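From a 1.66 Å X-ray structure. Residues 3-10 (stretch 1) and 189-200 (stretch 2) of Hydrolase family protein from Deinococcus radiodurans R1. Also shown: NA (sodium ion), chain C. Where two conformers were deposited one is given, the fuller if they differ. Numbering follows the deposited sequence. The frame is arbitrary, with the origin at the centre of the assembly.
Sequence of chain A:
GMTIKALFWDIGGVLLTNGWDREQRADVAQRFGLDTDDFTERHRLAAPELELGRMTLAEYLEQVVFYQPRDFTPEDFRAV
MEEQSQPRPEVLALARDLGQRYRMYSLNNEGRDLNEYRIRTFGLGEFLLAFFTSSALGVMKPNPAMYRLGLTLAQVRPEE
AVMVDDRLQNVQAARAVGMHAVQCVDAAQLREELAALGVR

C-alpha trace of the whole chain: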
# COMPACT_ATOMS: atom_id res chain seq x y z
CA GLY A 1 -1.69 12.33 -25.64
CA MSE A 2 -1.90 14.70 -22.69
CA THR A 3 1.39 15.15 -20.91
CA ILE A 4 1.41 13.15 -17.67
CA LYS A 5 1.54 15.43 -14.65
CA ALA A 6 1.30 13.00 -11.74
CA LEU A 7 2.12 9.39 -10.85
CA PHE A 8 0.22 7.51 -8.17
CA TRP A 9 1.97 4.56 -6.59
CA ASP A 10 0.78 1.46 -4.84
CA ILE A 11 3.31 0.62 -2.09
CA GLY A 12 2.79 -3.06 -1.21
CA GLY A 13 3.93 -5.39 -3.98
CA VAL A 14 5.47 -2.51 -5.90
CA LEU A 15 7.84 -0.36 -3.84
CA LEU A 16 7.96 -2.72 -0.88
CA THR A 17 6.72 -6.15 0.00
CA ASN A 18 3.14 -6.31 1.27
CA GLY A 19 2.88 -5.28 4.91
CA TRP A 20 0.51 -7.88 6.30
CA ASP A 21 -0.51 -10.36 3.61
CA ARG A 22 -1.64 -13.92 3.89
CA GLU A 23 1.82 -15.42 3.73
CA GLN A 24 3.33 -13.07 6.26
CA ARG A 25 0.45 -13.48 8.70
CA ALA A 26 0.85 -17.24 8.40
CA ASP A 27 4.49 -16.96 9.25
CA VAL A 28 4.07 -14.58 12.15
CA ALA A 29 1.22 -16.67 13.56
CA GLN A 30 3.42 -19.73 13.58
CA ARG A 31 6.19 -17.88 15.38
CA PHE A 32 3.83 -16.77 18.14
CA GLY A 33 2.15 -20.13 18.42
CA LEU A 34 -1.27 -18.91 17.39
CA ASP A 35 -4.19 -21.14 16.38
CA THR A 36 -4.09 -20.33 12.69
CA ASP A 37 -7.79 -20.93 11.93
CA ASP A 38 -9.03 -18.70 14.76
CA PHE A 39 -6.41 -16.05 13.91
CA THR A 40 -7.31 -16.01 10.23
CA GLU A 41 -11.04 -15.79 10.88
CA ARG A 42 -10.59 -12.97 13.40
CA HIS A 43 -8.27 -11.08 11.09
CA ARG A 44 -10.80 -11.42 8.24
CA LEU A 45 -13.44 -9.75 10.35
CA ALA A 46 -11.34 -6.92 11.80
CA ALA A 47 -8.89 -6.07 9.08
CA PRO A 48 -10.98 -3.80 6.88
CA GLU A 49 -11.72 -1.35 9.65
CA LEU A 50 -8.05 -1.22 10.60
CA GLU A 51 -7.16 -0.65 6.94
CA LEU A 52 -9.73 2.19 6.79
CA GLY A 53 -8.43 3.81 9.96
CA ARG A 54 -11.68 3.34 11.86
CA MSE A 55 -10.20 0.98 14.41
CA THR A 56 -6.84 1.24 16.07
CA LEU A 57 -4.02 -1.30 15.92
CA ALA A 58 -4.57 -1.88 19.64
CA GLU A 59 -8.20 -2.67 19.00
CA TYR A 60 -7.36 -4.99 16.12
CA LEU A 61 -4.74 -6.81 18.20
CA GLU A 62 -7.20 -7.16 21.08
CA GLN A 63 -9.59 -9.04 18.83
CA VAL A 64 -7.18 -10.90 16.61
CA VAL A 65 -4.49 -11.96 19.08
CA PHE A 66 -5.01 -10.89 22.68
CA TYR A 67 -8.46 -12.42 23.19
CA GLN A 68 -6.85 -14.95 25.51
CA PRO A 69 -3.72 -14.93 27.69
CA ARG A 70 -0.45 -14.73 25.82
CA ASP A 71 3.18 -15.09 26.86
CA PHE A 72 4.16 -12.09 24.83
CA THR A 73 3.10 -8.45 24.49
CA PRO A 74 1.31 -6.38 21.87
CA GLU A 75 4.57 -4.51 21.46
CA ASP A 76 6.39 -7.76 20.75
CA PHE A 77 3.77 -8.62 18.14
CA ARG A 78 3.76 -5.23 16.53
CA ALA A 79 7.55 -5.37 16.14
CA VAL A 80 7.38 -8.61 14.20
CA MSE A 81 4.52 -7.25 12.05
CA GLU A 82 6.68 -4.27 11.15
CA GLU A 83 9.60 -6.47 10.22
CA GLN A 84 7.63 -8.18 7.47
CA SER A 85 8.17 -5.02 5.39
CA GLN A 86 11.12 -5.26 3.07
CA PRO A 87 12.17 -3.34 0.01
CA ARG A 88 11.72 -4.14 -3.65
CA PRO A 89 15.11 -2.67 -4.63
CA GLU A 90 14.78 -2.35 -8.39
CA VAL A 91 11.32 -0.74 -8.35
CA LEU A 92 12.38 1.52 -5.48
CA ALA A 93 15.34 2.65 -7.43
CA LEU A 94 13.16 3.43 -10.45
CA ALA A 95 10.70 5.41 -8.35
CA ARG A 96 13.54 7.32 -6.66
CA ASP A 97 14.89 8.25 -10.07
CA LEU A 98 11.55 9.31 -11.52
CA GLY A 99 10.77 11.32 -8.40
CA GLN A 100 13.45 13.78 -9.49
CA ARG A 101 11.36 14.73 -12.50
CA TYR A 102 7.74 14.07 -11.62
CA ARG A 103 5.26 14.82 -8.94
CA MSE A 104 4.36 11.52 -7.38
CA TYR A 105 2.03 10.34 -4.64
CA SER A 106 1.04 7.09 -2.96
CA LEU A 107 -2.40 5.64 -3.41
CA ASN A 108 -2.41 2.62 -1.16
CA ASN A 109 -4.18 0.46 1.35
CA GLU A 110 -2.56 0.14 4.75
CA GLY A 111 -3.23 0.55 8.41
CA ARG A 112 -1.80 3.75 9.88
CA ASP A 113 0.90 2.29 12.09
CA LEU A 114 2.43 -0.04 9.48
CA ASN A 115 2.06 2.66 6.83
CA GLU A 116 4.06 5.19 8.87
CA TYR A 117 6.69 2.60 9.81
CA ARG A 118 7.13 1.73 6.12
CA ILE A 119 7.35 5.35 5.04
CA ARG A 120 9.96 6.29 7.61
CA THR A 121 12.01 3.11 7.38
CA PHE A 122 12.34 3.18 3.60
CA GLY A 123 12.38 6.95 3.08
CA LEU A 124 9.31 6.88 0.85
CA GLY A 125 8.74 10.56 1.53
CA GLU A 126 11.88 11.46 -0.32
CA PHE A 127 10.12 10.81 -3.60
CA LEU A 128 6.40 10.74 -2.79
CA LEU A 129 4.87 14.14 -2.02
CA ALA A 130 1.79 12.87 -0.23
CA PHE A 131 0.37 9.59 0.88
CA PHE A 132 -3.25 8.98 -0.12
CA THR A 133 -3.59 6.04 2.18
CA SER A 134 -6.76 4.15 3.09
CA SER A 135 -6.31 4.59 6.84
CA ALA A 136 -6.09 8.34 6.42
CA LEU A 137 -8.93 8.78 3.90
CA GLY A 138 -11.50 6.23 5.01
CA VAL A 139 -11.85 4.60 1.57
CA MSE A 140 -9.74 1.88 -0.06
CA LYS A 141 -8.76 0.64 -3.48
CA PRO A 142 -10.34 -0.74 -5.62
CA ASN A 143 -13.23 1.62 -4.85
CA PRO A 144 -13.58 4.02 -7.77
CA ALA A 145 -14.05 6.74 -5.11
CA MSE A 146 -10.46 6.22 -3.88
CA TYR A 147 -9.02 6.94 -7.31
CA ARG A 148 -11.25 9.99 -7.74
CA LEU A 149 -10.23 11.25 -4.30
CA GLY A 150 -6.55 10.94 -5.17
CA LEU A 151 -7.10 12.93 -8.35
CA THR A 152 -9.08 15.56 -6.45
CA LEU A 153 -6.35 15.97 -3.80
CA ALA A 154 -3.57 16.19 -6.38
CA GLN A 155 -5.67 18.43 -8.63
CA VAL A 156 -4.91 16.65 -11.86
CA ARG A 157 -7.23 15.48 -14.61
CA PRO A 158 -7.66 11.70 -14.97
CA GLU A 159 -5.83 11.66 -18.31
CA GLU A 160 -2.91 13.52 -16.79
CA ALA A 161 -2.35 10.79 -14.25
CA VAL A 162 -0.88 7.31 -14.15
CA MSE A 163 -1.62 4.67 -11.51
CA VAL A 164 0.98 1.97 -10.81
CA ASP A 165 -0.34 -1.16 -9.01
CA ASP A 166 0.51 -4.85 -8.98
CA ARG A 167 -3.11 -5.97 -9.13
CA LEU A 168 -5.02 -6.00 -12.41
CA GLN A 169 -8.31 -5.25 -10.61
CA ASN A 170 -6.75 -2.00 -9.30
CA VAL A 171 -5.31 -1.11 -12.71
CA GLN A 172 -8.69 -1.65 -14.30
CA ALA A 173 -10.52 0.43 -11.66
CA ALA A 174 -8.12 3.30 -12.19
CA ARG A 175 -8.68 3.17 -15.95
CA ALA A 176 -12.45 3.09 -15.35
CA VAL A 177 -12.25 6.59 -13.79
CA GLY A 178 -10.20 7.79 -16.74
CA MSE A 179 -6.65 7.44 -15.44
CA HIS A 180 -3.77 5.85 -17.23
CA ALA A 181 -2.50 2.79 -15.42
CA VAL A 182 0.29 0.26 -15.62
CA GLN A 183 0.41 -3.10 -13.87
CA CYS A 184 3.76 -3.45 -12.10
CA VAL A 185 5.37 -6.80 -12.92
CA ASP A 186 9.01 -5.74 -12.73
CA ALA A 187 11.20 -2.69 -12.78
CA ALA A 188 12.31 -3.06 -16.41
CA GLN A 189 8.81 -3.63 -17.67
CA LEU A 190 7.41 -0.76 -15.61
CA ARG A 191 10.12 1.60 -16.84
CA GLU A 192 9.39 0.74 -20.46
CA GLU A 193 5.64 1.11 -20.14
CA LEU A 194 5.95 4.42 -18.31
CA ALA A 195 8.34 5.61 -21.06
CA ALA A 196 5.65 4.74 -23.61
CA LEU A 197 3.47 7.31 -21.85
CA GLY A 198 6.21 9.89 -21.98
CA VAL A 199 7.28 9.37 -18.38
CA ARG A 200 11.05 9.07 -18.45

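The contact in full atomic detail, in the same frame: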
# COMPACT_ATOMS: atom_id res chain seq x y z
N THR A 3 0.15 15.35 -21.64
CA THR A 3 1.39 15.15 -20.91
C THR A 3 0.99 14.67 -19.52
O THR A 3 0.07 15.19 -18.91
CB THR A 3 2.17 16.44 -20.75
OG1 THR A 3 2.52 16.92 -22.06
CG2 THR A 3 3.44 16.23 -19.94
N ILE A 4 1.67 13.65 -19.04
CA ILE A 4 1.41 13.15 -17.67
C ILE A 4 1.98 14.10 -16.64
O ILE A 4 3.16 14.43 -16.68
CB ILE A 4 2.06 11.77 -17.46
CG1 ILE A 4 1.42 10.74 -18.40
CG2 ILE A 4 2.02 11.36 -15.99
CD1 ILE A 4 -0.09 10.67 -18.30
N LYS A 5 1.15 14.51 -15.70
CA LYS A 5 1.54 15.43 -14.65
C LYS A 5 1.72 14.79 -13.27
O LYS A 5 2.28 15.40 -12.37
CB LYS A 5 0.50 16.53 -14.48
CG LYS A 5 0.29 17.42 -15.69
CD LYS A 5 -0.73 18.47 -15.33
N ALA A 6 1.14 13.62 -13.05
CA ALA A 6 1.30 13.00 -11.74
C ALA A 6 1.30 11.49 -11.84
O ALA A 6 0.58 10.95 -12.65
CB ALA A 6 0.18 13.43 -10.84
N LEU A 7 2.14 10.86 -11.02
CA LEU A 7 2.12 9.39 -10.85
C LEU A 7 1.65 9.06 -9.45
O LEU A 7 2.01 9.70 -8.46
CB LEU A 7 3.50 8.74 -11.08
CG LEU A 7 4.09 8.77 -12.48
CD1 LEU A 7 4.71 10.09 -12.66
CD2 LEU A 7 5.12 7.63 -12.60
N PHE A 8 0.78 8.05 -9.40
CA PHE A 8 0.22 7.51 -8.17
C PHE A 8 0.73 6.09 -8.03
O PHE A 8 0.59 5.26 -8.93
CB PHE A 8 -1.30 7.51 -8.25
CG PHE A 8 -1.92 8.89 -8.25
CD1 PHE A 8 -1.99 9.63 -9.42
CD2 PHE A 8 -2.42 9.44 -7.09
CE1 PHE A 8 -2.55 10.91 -9.42
CE2 PHE A 8 -2.95 10.72 -7.10
CZ PHE A 8 -3.03 11.44 -8.25
N TRP A 9 1.31 5.82 -6.87
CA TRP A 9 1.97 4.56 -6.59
C TRP A 9 1.37 3.75 -5.46
O TRP A 9 1.18 4.21 -4.35
CB TRP A 9 3.46 4.77 -6.22
CG TRP A 9 4.35 5.28 -7.29
CD1 TRP A 9 4.45 6.57 -7.74
CD2 TRP A 9 5.28 4.51 -8.07
NE1 TRP A 9 5.36 6.64 -8.77
CE2 TRP A 9 5.89 5.40 -8.99
CE3 TRP A 9 5.63 3.16 -8.11
CZ2 TRP A 9 6.87 4.97 -9.89
CZ3 TRP A 9 6.59 2.76 -8.98
CH2 TRP A 9 7.18 3.65 -9.88
N ASP A 10 1.08 2.53 -5.81
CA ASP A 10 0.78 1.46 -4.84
C ASP A 10 2.13 1.28 -4.11
O ASP A 10 3.22 1.51 -4.69
CB ASP A 10 0.39 0.24 -5.67
CG ASP A 10 0.08 -0.96 -4.91
OD1 ASP A 10 -0.37 -0.87 -3.78
OD2 ASP A 10 0.25 -2.07 -5.55
N GLN A 189 10.09 -3.70 -16.98
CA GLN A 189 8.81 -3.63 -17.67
C GLN A 189 8.08 -2.31 -17.33
O GLN A 189 7.58 -1.59 -18.20
CB GLN A 189 7.95 -4.86 -17.34
CG GLN A 189 6.46 -4.70 -17.59
CD GLN A 189 5.69 -4.15 -16.40
OE1 GLN A 189 6.08 -4.35 -15.24
NE2 GLN A 189 4.55 -3.50 -16.66
N LEU A 190 8.11 -1.96 -16.06
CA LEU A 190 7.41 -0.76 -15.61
C LEU A 190 8.05 0.46 -16.24
O LEU A 190 7.38 1.37 -16.72
CB LEU A 190 7.44 -0.64 -14.08
CG LEU A 190 6.70 0.55 -13.46
CD1 LEU A 190 5.22 0.65 -13.87
CD2 LEU A 190 6.77 0.49 -11.91
N ARG A 191 9.38 0.46 -16.28
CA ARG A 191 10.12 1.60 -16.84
C ARG A 191 9.76 1.77 -18.31
O ARG A 191 9.50 2.90 -18.76
CB ARG A 191 11.66 1.49 -16.69
CG ARG A 191 12.40 2.78 -17.13
CD ARG A 191 13.95 2.72 -17.02
NE ARG A 191 14.48 2.72 -15.64
CZ ARG A 191 14.81 3.82 -14.94
NH1 ARG A 191 14.63 5.02 -15.45
NH2 ARG A 191 15.31 3.71 -13.71
N GLU A 192 9.68 0.66 -19.03
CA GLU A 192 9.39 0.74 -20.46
C GLU A 192 7.98 1.23 -20.71
O GLU A 192 7.77 2.02 -21.62
CB GLU A 192 9.56 -0.58 -21.21
CG GLU A 192 9.73 -0.39 -22.73
CD GLU A 192 8.70 0.55 -23.41
OE1 GLU A 192 9.08 1.63 -23.98
OE2 GLU A 192 7.50 0.21 -23.36
N GLU A 193 7.03 0.71 -19.94
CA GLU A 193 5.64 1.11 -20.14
C GLU A 193 5.41 2.55 -19.75
O GLU A 193 4.67 3.25 -20.41
CB GLU A 193 4.66 0.18 -19.44
CG GLU A 193 4.78 -1.25 -19.93
CD GLU A 193 3.43 -1.97 -19.87
OE1 GLU A 193 2.49 -1.42 -20.46
OE2 GLU A 193 3.33 -3.07 -19.27
N LEU A 194 6.02 2.99 -18.66
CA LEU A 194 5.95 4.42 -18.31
C LEU A 194 6.55 5.28 -19.43
O LEU A 194 6.02 6.34 -19.76
CB LEU A 194 6.62 4.73 -16.99
CG LEU A 194 5.84 4.19 -15.78
CD1 LEU A 194 6.66 4.34 -14.48
CD2 LEU A 194 4.46 4.84 -15.63
N ALA A 195 7.67 4.84 -20.01
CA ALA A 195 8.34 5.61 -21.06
C ALA A 195 7.43 5.75 -22.27
O ALA A 195 7.44 6.76 -22.95
CB ALA A 195 9.68 4.97 -21.46
N ALA A 196 6.60 4.73 -22.48
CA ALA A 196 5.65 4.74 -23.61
C ALA A 196 4.60 5.83 -23.42
O ALA A 196 4.02 6.32 -24.39
CB ALA A 196 5.00 3.37 -23.84
N LEU A 197 4.41 6.25 -22.18
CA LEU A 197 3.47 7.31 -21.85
C LEU A 197 4.14 8.65 -21.74
O LEU A 197 3.51 9.65 -21.41
CB LEU A 197 2.76 7.03 -20.53
CG LEU A 197 1.83 5.83 -20.47
CD1 LEU A 197 1.24 5.65 -19.06
CD2 LEU A 197 0.70 6.03 -21.48
N GLY A 198 5.44 8.66 -22.01
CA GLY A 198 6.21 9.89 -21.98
C GLY A 198 6.85 10.19 -20.64
O GLY A 198 7.43 11.25 -20.43
N VAL A 199 6.71 9.25 -19.73
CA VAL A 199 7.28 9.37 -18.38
C VAL A 199 8.64 8.70 -18.38
O VAL A 199 8.76 7.49 -18.35
CB VAL A 199 6.37 8.77 -17.31
CG1 VAL A 199 7.03 8.75 -15.91
CG2 VAL A 199 5.03 9.49 -17.28
N ARG A 200 9.67 9.54 -18.35
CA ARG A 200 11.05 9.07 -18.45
C ARG A 200 11.95 9.64 -17.35
O ARG A 200 12.87 8.95 -16.89
CB ARG A 200 11.61 9.48 -19.81
CG ARG A 200 10.66 9.19 -20.97
CD ARG A 200 11.28 9.50 -22.32
NE ARG A 200 10.33 9.30 -23.41
CZ ARG A 200 9.50 10.24 -23.83
NH1 ARG A 200 8.66 10.00 -24.83
NH2 ARG A 200 9.50 11.44 -23.24
OXT ARG A 200 11.80 10.81 -16.95
NA NA C . -0.29 -3.95 -4.19
O HOH W 1 3.75 12.37 -20.68
O HOH W 2 -0.18 -6.01 -3.10
O HOH W 3 -2.46 -3.85 -4.77

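The two ends of this 200-residue chain meet without a single direct hydrogen bond: the closest touching residues in sequence are 181 positions apart, and the one polar link between them is a water. That water accepts from Ile-4 N at 2.9 Å and donates to Leu-197 O at 2.8 Å, joining a backbone amide just before the first strand to a carbonyl just beyond the last helix. The rest is mainly apolar packing, and it illustrates how apolar side chains can pack a helix and the turn after it against a strand and the loop before it.

The pairing is stepwise. In the first stretch, Ile-4, in the loop before the strand, and Leu-7, within it, direct their CA-to-CB bonds toward the partner stretch, whereas that of Trp-9 runs sideways and its ring carries the side chain nearer. On the helix, Leu-190 and Leu-194 lie one turn apart, the backbone bond from Leu-194 N to Leu-190 O measuring 2.9 Å, so both point toward the first stretch. Leu-190 CD2 approaches Trp-9 CZ3 obliquely at 3.7 Å, and Leu-194 CD1 lies 4.1 Å from Leu-7 CD2. These branched and aromatic side chains are buried, and having no polar group at their points of contact, they pack there without leaving a donor or acceptor unpaired.

Beyond the helix the chain turns, and one more residue packs against the first stretch. The turn is a Schellman motif: Gly-198 N bonds to Ala-195 O at 2.9 Å and Val-199 N to Leu-194 O at 3.0 Å. The positive phi of Gly-198 suits glycine, because a CB there would jam against the carbonyl O of Leu-197. Val-199 then points its CA-to-CB bond toward the first stretch, its two methyls reaching different neighbours: CG2 is 3.7 Å from Ile-4 CB, and CG1 is 4.0 Å from Leu-7 CD2.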